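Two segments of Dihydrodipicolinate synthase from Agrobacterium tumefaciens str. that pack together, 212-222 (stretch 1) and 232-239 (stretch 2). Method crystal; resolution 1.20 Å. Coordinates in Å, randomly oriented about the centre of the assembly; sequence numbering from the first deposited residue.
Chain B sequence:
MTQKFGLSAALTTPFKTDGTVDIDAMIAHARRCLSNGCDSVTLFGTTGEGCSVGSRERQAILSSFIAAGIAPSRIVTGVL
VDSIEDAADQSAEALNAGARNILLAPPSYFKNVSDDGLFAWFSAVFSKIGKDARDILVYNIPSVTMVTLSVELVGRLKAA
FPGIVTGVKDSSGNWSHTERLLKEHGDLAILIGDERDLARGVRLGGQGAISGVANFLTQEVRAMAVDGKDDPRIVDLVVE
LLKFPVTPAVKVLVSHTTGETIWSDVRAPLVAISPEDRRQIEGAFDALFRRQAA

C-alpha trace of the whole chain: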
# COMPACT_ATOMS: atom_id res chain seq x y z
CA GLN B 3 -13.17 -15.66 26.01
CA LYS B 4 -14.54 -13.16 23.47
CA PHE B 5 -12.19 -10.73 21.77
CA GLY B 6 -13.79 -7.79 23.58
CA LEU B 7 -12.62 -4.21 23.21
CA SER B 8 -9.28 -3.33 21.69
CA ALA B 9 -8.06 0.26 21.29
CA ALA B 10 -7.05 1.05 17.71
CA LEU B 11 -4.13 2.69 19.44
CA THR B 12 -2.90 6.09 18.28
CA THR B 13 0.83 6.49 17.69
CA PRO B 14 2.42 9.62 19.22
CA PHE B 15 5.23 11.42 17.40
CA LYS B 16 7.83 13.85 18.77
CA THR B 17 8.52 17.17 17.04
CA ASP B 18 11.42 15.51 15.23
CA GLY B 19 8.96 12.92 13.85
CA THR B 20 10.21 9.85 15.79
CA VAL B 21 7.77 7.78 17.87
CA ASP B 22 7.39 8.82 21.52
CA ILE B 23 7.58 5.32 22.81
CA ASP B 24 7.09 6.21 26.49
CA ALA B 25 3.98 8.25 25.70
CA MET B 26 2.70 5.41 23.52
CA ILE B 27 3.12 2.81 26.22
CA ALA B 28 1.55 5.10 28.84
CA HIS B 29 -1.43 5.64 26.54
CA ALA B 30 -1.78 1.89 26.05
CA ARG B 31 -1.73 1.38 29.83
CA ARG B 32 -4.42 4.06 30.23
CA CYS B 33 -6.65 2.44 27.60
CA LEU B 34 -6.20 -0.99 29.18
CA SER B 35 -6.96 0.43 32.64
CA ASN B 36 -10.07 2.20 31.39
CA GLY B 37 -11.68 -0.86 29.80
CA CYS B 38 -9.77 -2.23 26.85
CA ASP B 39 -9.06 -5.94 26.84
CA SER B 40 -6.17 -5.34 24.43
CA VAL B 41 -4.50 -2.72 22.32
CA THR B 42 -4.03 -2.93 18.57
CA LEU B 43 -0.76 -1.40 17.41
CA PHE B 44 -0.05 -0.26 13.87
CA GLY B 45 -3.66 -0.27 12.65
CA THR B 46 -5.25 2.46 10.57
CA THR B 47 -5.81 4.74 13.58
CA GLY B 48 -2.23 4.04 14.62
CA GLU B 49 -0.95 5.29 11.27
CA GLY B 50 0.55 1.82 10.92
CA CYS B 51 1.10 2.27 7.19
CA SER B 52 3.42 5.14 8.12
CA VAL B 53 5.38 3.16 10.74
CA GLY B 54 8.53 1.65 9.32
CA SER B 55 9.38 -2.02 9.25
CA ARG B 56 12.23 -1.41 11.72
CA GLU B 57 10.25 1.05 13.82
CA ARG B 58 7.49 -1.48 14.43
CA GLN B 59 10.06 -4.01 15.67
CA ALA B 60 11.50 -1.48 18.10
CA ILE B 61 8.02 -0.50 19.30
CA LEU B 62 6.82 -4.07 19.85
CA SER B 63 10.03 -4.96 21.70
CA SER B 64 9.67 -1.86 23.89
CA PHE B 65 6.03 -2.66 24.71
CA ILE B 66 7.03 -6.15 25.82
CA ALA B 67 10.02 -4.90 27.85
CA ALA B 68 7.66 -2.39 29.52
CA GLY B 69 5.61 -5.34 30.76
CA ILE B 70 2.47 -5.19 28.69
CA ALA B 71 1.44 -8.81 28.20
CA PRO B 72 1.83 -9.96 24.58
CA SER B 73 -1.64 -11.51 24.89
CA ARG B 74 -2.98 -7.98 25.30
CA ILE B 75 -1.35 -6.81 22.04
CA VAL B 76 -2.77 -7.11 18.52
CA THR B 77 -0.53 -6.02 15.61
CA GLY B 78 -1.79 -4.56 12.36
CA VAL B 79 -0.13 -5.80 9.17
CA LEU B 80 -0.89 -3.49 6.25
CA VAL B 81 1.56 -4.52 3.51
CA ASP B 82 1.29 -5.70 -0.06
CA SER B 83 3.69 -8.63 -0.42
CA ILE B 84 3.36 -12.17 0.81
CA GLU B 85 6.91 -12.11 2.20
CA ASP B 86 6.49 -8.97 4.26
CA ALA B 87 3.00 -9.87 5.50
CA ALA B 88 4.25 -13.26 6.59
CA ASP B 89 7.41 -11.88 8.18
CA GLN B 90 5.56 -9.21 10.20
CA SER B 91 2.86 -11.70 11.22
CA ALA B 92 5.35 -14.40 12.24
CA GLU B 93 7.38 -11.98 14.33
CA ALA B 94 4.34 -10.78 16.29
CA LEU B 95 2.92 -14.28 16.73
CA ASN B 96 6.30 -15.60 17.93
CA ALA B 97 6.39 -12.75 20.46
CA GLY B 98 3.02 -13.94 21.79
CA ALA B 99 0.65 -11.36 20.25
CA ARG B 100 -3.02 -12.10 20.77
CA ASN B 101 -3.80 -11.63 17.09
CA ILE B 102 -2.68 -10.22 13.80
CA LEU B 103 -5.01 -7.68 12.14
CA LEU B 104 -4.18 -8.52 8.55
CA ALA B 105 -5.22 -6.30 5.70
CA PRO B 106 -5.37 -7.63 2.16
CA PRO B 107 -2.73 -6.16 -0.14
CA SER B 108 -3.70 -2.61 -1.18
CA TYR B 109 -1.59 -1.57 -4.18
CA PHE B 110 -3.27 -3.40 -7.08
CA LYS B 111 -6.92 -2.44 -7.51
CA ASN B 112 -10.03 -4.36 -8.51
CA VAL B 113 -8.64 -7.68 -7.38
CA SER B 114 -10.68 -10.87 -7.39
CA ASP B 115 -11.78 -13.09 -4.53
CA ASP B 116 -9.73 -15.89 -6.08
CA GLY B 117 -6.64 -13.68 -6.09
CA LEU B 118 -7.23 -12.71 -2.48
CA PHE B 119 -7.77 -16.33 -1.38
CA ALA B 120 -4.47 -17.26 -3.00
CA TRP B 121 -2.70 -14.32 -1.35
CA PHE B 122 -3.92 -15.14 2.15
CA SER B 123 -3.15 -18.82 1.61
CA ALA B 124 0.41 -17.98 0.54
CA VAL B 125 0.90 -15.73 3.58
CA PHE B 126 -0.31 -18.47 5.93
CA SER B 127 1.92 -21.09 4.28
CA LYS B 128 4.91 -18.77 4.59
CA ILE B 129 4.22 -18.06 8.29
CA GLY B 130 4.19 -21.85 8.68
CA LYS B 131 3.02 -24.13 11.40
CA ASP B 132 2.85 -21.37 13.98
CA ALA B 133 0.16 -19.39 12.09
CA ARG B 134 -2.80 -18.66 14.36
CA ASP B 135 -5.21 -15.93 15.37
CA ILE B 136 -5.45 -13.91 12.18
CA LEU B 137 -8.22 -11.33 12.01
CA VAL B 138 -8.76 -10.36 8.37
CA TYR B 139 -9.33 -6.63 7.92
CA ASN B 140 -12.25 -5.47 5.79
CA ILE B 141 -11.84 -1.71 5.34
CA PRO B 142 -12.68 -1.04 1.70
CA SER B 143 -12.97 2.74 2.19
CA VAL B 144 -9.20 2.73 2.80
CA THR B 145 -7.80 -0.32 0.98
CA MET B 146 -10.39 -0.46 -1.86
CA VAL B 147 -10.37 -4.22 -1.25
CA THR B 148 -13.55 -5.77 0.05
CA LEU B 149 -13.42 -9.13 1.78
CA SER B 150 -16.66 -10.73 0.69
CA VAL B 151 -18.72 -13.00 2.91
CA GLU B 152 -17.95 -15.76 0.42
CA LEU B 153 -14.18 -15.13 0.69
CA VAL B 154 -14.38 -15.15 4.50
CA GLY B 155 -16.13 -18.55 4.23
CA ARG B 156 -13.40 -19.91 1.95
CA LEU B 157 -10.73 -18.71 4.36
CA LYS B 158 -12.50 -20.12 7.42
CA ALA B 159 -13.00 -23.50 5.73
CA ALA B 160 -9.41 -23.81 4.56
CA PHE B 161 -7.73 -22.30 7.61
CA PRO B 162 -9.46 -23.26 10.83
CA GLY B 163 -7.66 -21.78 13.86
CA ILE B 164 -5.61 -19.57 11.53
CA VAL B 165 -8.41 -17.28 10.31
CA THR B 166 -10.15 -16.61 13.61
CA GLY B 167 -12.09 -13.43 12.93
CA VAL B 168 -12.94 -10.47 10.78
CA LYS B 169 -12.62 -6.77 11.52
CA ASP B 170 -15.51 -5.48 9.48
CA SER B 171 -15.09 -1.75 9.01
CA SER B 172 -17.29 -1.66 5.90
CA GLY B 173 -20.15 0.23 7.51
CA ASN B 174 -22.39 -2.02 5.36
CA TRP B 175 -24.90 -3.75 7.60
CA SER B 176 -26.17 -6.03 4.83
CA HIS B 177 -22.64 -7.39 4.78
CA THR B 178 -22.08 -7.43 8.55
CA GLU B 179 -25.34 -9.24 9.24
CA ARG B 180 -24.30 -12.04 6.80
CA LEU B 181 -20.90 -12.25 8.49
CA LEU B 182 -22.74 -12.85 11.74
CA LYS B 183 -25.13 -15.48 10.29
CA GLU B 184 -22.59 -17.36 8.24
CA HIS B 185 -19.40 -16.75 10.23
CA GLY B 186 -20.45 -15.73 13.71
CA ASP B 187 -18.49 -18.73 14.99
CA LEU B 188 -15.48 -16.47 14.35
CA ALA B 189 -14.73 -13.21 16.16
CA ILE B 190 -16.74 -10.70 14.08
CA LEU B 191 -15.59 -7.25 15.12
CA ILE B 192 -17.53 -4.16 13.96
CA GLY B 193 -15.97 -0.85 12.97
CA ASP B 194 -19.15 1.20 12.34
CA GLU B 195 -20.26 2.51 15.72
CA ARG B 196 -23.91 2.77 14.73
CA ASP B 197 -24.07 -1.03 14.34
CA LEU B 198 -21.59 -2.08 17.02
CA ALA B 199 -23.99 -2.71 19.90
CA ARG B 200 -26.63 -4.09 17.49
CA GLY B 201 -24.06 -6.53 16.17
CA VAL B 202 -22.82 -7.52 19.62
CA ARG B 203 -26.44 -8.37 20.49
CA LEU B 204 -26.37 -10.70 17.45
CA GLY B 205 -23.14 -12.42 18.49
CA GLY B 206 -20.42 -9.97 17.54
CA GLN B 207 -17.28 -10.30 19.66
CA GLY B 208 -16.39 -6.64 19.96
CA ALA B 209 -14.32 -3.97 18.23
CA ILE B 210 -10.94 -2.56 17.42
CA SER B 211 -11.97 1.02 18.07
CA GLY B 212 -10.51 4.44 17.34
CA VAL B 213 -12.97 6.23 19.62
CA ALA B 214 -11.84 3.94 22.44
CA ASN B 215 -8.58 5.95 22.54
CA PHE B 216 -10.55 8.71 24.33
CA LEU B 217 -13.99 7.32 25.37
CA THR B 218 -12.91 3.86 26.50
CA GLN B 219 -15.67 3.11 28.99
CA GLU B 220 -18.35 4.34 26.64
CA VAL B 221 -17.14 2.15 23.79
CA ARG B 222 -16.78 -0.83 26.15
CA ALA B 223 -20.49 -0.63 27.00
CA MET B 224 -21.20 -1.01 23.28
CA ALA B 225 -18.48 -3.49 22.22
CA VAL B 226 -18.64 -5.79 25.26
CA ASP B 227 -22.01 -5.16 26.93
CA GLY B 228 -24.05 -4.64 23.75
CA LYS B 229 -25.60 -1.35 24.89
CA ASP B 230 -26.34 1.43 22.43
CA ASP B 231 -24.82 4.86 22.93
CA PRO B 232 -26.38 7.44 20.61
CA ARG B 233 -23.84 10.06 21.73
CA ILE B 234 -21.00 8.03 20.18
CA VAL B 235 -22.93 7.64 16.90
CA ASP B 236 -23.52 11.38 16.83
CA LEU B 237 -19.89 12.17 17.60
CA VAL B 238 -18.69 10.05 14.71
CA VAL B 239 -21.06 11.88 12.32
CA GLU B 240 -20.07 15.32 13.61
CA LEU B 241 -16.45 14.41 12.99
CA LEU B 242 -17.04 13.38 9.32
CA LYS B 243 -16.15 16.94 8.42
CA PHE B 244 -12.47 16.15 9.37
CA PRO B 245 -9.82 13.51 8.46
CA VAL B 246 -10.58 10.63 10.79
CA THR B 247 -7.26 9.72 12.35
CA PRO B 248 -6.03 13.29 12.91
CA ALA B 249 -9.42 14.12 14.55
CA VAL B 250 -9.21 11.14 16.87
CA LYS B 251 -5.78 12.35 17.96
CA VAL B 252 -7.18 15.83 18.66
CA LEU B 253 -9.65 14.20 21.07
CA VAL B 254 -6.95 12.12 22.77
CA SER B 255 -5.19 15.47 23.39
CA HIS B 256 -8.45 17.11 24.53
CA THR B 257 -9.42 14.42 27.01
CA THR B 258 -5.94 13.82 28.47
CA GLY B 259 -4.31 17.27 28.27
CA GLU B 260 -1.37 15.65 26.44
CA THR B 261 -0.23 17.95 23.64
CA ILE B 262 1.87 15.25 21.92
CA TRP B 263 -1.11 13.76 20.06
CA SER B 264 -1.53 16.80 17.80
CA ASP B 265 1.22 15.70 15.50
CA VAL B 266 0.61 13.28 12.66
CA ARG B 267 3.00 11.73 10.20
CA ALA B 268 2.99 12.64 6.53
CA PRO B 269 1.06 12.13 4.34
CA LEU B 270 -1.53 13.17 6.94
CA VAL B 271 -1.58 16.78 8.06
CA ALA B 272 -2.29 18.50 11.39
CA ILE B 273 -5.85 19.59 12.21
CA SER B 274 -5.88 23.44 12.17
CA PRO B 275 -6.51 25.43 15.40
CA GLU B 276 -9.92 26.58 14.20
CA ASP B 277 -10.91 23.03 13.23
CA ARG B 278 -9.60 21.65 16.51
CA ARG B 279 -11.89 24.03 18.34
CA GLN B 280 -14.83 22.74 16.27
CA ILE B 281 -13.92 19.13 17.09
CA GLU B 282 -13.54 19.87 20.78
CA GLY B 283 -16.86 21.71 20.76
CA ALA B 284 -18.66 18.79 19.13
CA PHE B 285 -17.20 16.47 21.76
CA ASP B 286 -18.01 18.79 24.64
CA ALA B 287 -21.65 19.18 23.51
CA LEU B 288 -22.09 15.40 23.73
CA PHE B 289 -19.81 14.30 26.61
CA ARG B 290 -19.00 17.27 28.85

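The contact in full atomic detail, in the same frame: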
# COMPACT_ATOMS: atom_id res chain seq x y z
N GLY B 212 -11.21 3.17 17.26
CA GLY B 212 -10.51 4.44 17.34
C GLY B 212 -11.04 5.35 18.44
O GLY B 212 -10.28 5.99 19.16
N VAL B 213 -12.36 5.42 18.59
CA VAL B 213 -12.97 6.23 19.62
C VAL B 213 -12.57 5.76 21.01
O VAL B 213 -12.51 6.57 21.93
CB VAL B 213 -14.52 6.31 19.42
CG1 VAL B 213 -15.21 6.95 20.60
CG2 VAL B 213 -14.84 7.04 18.10
N ALA B 214 -12.27 4.48 21.16
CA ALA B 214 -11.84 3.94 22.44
C ALA B 214 -10.49 4.49 22.90
O ALA B 214 -10.14 4.28 24.05
CB ALA B 214 -11.78 2.39 22.39
N ASN B 215 -9.77 5.23 22.06
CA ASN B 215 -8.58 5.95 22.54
C ASN B 215 -8.94 7.08 23.51
O ASN B 215 -8.07 7.49 24.28
CB ASN B 215 -7.82 6.57 21.38
CG ASN B 215 -7.01 5.58 20.59
OD1 ASN B 215 -5.93 5.17 21.03
ND2 ASN B 215 -7.51 5.21 19.44
N PHE B 216 -10.18 7.56 23.51
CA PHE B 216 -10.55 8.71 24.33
C PHE B 216 -11.90 8.61 25.00
O PHE B 216 -12.18 9.47 25.82
CB PHE B 216 -10.38 10.03 23.55
CG PHE B 216 -11.27 10.13 22.36
CD1 PHE B 216 -12.56 10.64 22.48
CD2 PHE B 216 -10.84 9.76 21.11
CE1 PHE B 216 -13.40 10.71 21.40
CE2 PHE B 216 -11.69 9.82 20.03
CZ PHE B 216 -12.98 10.31 20.18
N LEU B 217 -12.70 7.59 24.69
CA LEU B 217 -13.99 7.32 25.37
C LEU B 217 -14.05 5.82 25.65
O LEU B 217 -14.94 5.10 25.18
CB LEU B 217 -15.19 7.81 24.56
CG LEU B 217 -15.42 9.32 24.53
CD1 LEU B 217 -16.41 9.66 23.40
CD2 LEU B 217 -15.93 9.81 25.88
N THR B 218 -13.05 5.31 26.36
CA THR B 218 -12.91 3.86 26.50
C THR B 218 -14.11 3.19 27.15
O THR B 218 -14.63 2.21 26.61
CB THR B 218 -11.64 3.51 27.27
OG1 THR B 218 -10.51 4.18 26.69
CG2 THR B 218 -11.44 2.02 27.22
N GLN B 219 -14.54 3.71 28.31
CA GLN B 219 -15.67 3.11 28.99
C GLN B 219 -16.94 3.13 28.16
O GLN B 219 -17.71 2.16 28.14
CB GLN B 219 -15.90 3.79 30.34
CG GLN B 219 -15.03 3.24 31.43
CD GLN B 219 -15.50 1.85 31.84
OE1 GLN B 219 -16.65 1.68 32.27
NE2 GLN B 219 -14.62 0.87 31.75
N GLU B 220 -17.15 4.22 27.45
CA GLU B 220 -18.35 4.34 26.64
C GLU B 220 -18.38 3.33 25.50
O GLU B 220 -19.39 2.70 25.20
CB GLU B 220 -18.50 5.77 26.08
CG GLU B 220 -18.78 6.84 27.14
CD GLU B 220 -17.59 7.32 27.94
OE1 GLU B 220 -16.44 6.88 27.72
OE2 GLU B 220 -17.83 8.16 28.83
N VAL B 221 -17.24 3.15 24.85
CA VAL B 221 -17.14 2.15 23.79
C VAL B 221 -17.25 0.74 24.37
O VAL B 221 -17.85 -0.12 23.75
CB VAL B 221 -15.89 2.34 22.90
CG1 VAL B 221 -15.86 1.27 21.82
CG2 VAL B 221 -15.89 3.74 22.25
N ARG B 222 -16.67 0.49 25.55
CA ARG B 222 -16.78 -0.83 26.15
C ARG B 222 -18.24 -1.26 26.35
O ARG B 222 -18.60 -2.40 26.12
CB ARG B 222 -15.99 -0.89 27.46
CG ARG B 222 -15.96 -2.29 28.02
CD ARG B 222 -15.28 -2.39 29.39
NE ARG B 222 -15.42 -3.76 29.90
CZ ARG B 222 -14.71 -4.81 29.53
NH1 ARG B 222 -13.66 -4.72 28.69
NH2 ARG B 222 -15.07 -5.99 30.00
N PRO B 232 -26.15 6.46 21.66
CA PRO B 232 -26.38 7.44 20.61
C PRO B 232 -25.39 8.60 20.58
O PRO B 232 -25.13 9.15 19.51
CB PRO B 232 -27.81 7.92 20.89
CG PRO B 232 -28.46 6.70 21.47
CD PRO B 232 -27.40 6.15 22.39
N ARG B 233 -24.81 8.96 21.71
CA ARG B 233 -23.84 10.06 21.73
C ARG B 233 -22.60 9.72 20.89
O ARG B 233 -22.04 10.58 20.24
CB ARG B 233 -23.37 10.34 23.15
CG ARG B 233 -24.44 10.73 24.15
CD ARG B 233 -23.86 10.82 25.53
NE ARG B 233 -23.36 9.51 25.96
CZ ARG B 233 -22.61 9.30 27.04
NH1 ARG B 233 -22.33 10.29 27.88
NH2 ARG B 233 -22.15 8.09 27.28
N ILE B 234 -22.16 8.46 20.93
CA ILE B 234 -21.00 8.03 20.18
C ILE B 234 -21.31 8.06 18.68
O ILE B 234 -20.51 8.50 17.87
CB ILE B 234 -20.59 6.60 20.63
CG1 ILE B 234 -20.11 6.62 22.09
CG2 ILE B 234 -19.51 6.00 19.70
CD1 ILE B 234 -18.71 7.18 22.31
N VAL B 235 -22.49 7.59 18.31
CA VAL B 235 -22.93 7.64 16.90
C VAL B 235 -22.92 9.08 16.41
O VAL B 235 -22.38 9.39 15.34
CB VAL B 235 -24.31 6.98 16.74
CG1 VAL B 235 -24.83 7.16 15.30
CG2 VAL B 235 -24.24 5.52 17.15
N ASP B 236 -23.49 9.97 17.20
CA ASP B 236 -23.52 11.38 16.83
C ASP B 236 -22.12 11.98 16.73
O ASP B 236 -21.85 12.73 15.81
CB ASP B 236 -24.32 12.19 17.86
CG ASP B 236 -25.82 11.99 17.77
OD1 ASP B 236 -26.35 11.35 16.85
OD2 ASP B 236 -26.48 12.56 18.68
N LEU B 237 -21.24 11.65 17.66
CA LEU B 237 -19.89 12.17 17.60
C LEU B 237 -19.22 11.78 16.29
O LEU B 237 -18.59 12.61 15.64
CB LEU B 237 -19.06 11.68 18.77
CG LEU B 237 -17.61 12.18 18.78
CD1 LEU B 237 -17.60 13.71 18.94
CD2 LEU B 237 -16.84 11.50 19.87
N VAL B 238 -19.34 10.52 15.92
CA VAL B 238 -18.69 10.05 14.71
C VAL B 238 -19.23 10.80 13.48
O VAL B 238 -18.47 11.18 12.59
CB VAL B 238 -18.81 8.53 14.59
CG1 VAL B 238 -18.35 8.04 13.20
CG2 VAL B 238 -18.01 7.87 15.73
N VAL B 239 -20.52 11.09 13.43
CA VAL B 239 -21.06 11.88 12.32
C VAL B 239 -20.52 13.29 12.34
O VAL B 239 -20.13 13.83 11.32
CB VAL B 239 -22.63 11.94 12.32
CG1 VAL B 239 -23.11 12.87 11.21
CG2 VAL B 239 -23.15 10.57 12.13
O HOH W 1 -20.37 8.66 29.64

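This is a small, mainly apolar contact, about 305 Å² summed over both sides, in which one face of helix 232-239 packs against a 3-10 turn and the start of a second helix, with a water-bridged Glu-Arg pair at its more exposed margin. No direct hydrogen bond crosses between the stretches, so side-chain packing carries most of the contact. The helices 218-222 and 232-239 do not run side by side: their axes come no nearer than 10.7 Å, and their N-to-C directions differ by 114°. Ile234 is the centre of the packing and has the largest covered area, 77 Å². Its side chain (chi1 m, chi2 m) places CD1 among four residues of the first stretch: Leu217 CD1 lies 3.6 Å from Ile234 CD1, Val213 CG1 3.9 Å from the same atom, and Glu220 CB 4.0 Å from it, while Val221 CG2 is a looser neighbour at 4.4 Å from Ile234 CD1. One turn further along, Leu237 continues the apolar surface. Leu237 CD2 sits 4.0 Å from Leu217 CD1 and 3.8 Å from Phe216 CE1, meeting the Phe216 ring at its edge, near the ring plane. The CA-to-CB bond of Phe216 points sideways, but the end of its side chain comes nearer and so reaches Leu237. Val213, with chi1 t, uses both methyls: CG1 faces Ile234, and its CG2 lies 4.0 Å from Val238 CG2. Residues 234, 237 and 238 thus follow the three- and four-residue spacing that brings side chains onto one side of a helix.

The backbone holds the first stretch in shape. Phe216 N and Leu217 N both bond to Val213 O, at 3.0 and 2.9 Å, and Leu217, at the N-cap position, accepts from Val221 N through its O at 3.0 Å. Two side chains add to this: Asn215 ND2 donates to Gly212 O at 2.9 Å, and Thr218 OG1 to Ala214 O at 2.7 Å.

At the margin, Glu220 and Arg233 bring opposite charges together without forming a salt bridge. Glu220 OE2 is 4.6 Å from Arg233 NH2 and well out of the guanidinium plane, so no N-H points at it; the closest approach is Glu220 CG to Arg233 NH2, 3.6 Å. Water 1 closes the gap, donating to Glu220 OE2 at 2.7 Å and accepting from Arg233 NH2 at 3.0 Å.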